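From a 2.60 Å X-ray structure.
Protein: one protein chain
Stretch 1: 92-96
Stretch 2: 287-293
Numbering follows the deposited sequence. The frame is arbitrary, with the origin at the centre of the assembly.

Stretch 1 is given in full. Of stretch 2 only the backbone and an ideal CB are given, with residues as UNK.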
# COMPACT_ATOMS: atom_id res chain seq x y z
N ALA A 92 -15.44 3.18 -0.66
CA ALA A 92 -16.63 2.97 -1.50
C ALA A 92 -16.42 1.81 -2.55
O ALA A 92 -17.22 0.88 -2.63
CB ALA A 92 -17.06 4.27 -2.16
N ASP A 93 -15.33 1.83 -3.29
CA ASP A 93 -15.10 0.81 -4.29
C ASP A 93 -14.90 -0.59 -3.72
O ASP A 93 -15.13 -1.54 -4.44
CB ASP A 93 -13.88 1.17 -5.13
CG ASP A 93 -14.02 2.50 -5.85
OD1 ASP A 93 -15.13 3.07 -5.83
OD2 ASP A 93 -12.99 2.97 -6.42
N SER A 94 -14.50 -0.73 -2.46
CA SER A 94 -14.20 -2.05 -1.88
C SER A 94 -15.22 -2.49 -0.82
O SER A 94 -14.87 -3.25 0.07
CB SER A 94 -12.80 -2.04 -1.28
OG SER A 94 -12.81 -1.35 -0.04
N ASP A 95 -16.46 -1.98 -0.89
CA ASP A 95 -17.51 -2.30 0.06
C ASP A 95 -17.07 -2.20 1.51
O ASP A 95 -17.41 -3.08 2.27
CB ASP A 95 -18.06 -3.70 -0.20
CG ASP A 95 -18.78 -3.81 -1.54
OD1 ASP A 95 -19.35 -2.83 -2.04
OD2 ASP A 95 -18.82 -4.92 -2.10
N GLY A 96 -16.31 -1.16 1.87
CA GLY A 96 -15.83 -0.91 3.25
C GLY A 96 -14.65 -1.75 3.75
O GLY A 96 -14.21 -1.64 4.88
N UNK A 287 -14.30 -12.07 -6.09
CA UNK A 287 -15.58 -11.63 -6.59
C UNK A 287 -15.48 -10.13 -6.82
O UNK A 287 -15.81 -9.68 -7.94
CB UNK A 287 -16.71 -11.98 -5.63
N UNK A 288 -14.99 -9.39 -5.79
CA UNK A 288 -14.80 -7.91 -5.89
C UNK A 288 -13.87 -7.59 -7.05
O UNK A 288 -14.20 -6.79 -7.95
CB UNK A 288 -14.23 -7.33 -4.59
N UNK A 289 -12.74 -8.27 -7.06
CA UNK A 289 -11.77 -7.97 -8.07
C UNK A 289 -12.35 -8.12 -9.47
O UNK A 289 -12.15 -7.22 -10.29
CB UNK A 289 -10.55 -8.87 -7.90
N UNK A 290 -13.12 -9.21 -9.71
CA UNK A 290 -13.81 -9.45 -10.99
C UNK A 290 -14.92 -8.42 -11.23
O UNK A 290 -15.08 -7.91 -12.36
CB UNK A 290 -14.40 -10.86 -11.02
N UNK A 291 -15.68 -8.12 -10.18
CA UNK A 291 -16.75 -7.16 -10.30
C UNK A 291 -16.19 -5.82 -10.76
O UNK A 291 -16.71 -5.25 -11.70
CB UNK A 291 -17.50 -7.01 -8.97
N UNK A 292 -15.12 -5.36 -10.12
CA UNK A 292 -14.59 -4.02 -10.42
C UNK A 292 -13.52 -4.03 -11.49
O UNK A 292 -12.99 -2.97 -11.84
CB UNK A 292 -14.02 -3.39 -9.15
N UNK A 293 -13.14 -5.20 -11.96
CA UNK A 293 -12.15 -5.29 -13.02
C UNK A 293 -10.71 -5.06 -12.60
O UNK A 293 -9.94 -4.51 -13.35
CB UNK A 293 -12.50 -4.28 -14.11

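Position 287 begins the visible part of a helix, its phi/psi of -66/-50 being regular. No atom of stretch 1 lies within 5.5 Å of its ideal CB, so almost any helix-compatible residue would serve. The deposited residue is A287, whose backbone O accepts a hydrogen bond from the N of position 291 at 2.7 Å.

At position 288 the CA-to-CB bond points toward stretch 1, and the CA lies 7.1 Å from the CA of S94. What stretch 1 offers there is mixed: the carbon surface of S94 CA and CB, with the carbonyl of D93 and the carboxylate of D95 nearby. An aliphatic chain such as leucine, isoleucine or methionine could pack on the carbons, while a polar chain could seek the oxygens. The residue is L288, with chi1 t and chi2 p. Its CD2 sits 3.9 Å from S94 CA and 4.0 Å from S94 CB, and its CD1 lies 3.5 Å from D93 O, all of this van der Waals packing.

Positions 289 and 290 are helical and have CB atoms out of reach, so stretch 1 cannot discriminate among residues. They are A289 and E290. E290 does not come near stretch 1; even its CB is 11.4 Å from D93 O.

Position 291 points its CB toward stretch 1 but starts well short of it. The exposed acceptors are the D95 carboxylate and the D93 carbonyl, which favours a long donor, lysine or arginine; glutamine would be too short as well as uncharged. The residue is R291, extended through chi1 and chi2 (both t) before turning at chi3 (90°, p). Its NH1 donates to D95 OD2 at 2.9 Å with an angle of 144°, forming a salt bridge in which the oxygen approaches the guanidinium edge, near its plane.

Position 292 also points toward stretch 1. Its ideal CB is 5.2 Å from D93 O, a distance a short side chain with a donor can span; asparagine, glutamine or perhaps histidine would suit. The residue is N292, chi1 m. Its ND2 donates to D93 O at 3.0 Å, with an angle of 139°, and its OD1 accepts from R291 NE at 3.0 Å.

Position 293 has phi/psi of 76/38, and positive phi by itself favours glycine, with asparagine a possible alternative. Nothing of stretch 1 is near its ideal CB. It is G293, the first residue to leave helical angles, and its N makes a weak hydrogen bond to E290 O at 3.4 Å.

Stretch 2 287-293: ALAERNG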
# COMPACT_ATOMS: atom_id res chain seq x y z
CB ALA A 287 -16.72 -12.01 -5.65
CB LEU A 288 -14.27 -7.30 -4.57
CG LEU A 288 -14.14 -5.76 -4.59
CD1 LEU A 288 -15.45 -5.07 -4.33
CD2 LEU A 288 -13.09 -5.32 -3.61
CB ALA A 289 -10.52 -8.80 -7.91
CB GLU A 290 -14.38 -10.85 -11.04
CG GLU A 290 -14.02 -11.60 -12.31
CD GLU A 290 -12.60 -12.13 -12.30
OE1 GLU A 290 -12.23 -12.79 -11.32
OE2 GLU A 290 -11.88 -11.88 -13.28
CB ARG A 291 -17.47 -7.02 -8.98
CG ARG A 291 -18.72 -6.19 -9.07
CD ARG A 291 -19.22 -5.87 -7.67
NE ARG A 291 -18.66 -4.60 -7.13
CZ ARG A 291 -18.74 -4.18 -5.86
NH1 ARG A 291 -19.37 -4.90 -4.93
NH2 ARG A 291 -18.19 -3.02 -5.49
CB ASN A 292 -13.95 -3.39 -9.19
CG ASN A 292 -14.88 -3.28 -8.03
OD1 ASN A 292 -16.07 -3.46 -8.12
ND2 ASN A 292 -14.31 -2.98 -6.91
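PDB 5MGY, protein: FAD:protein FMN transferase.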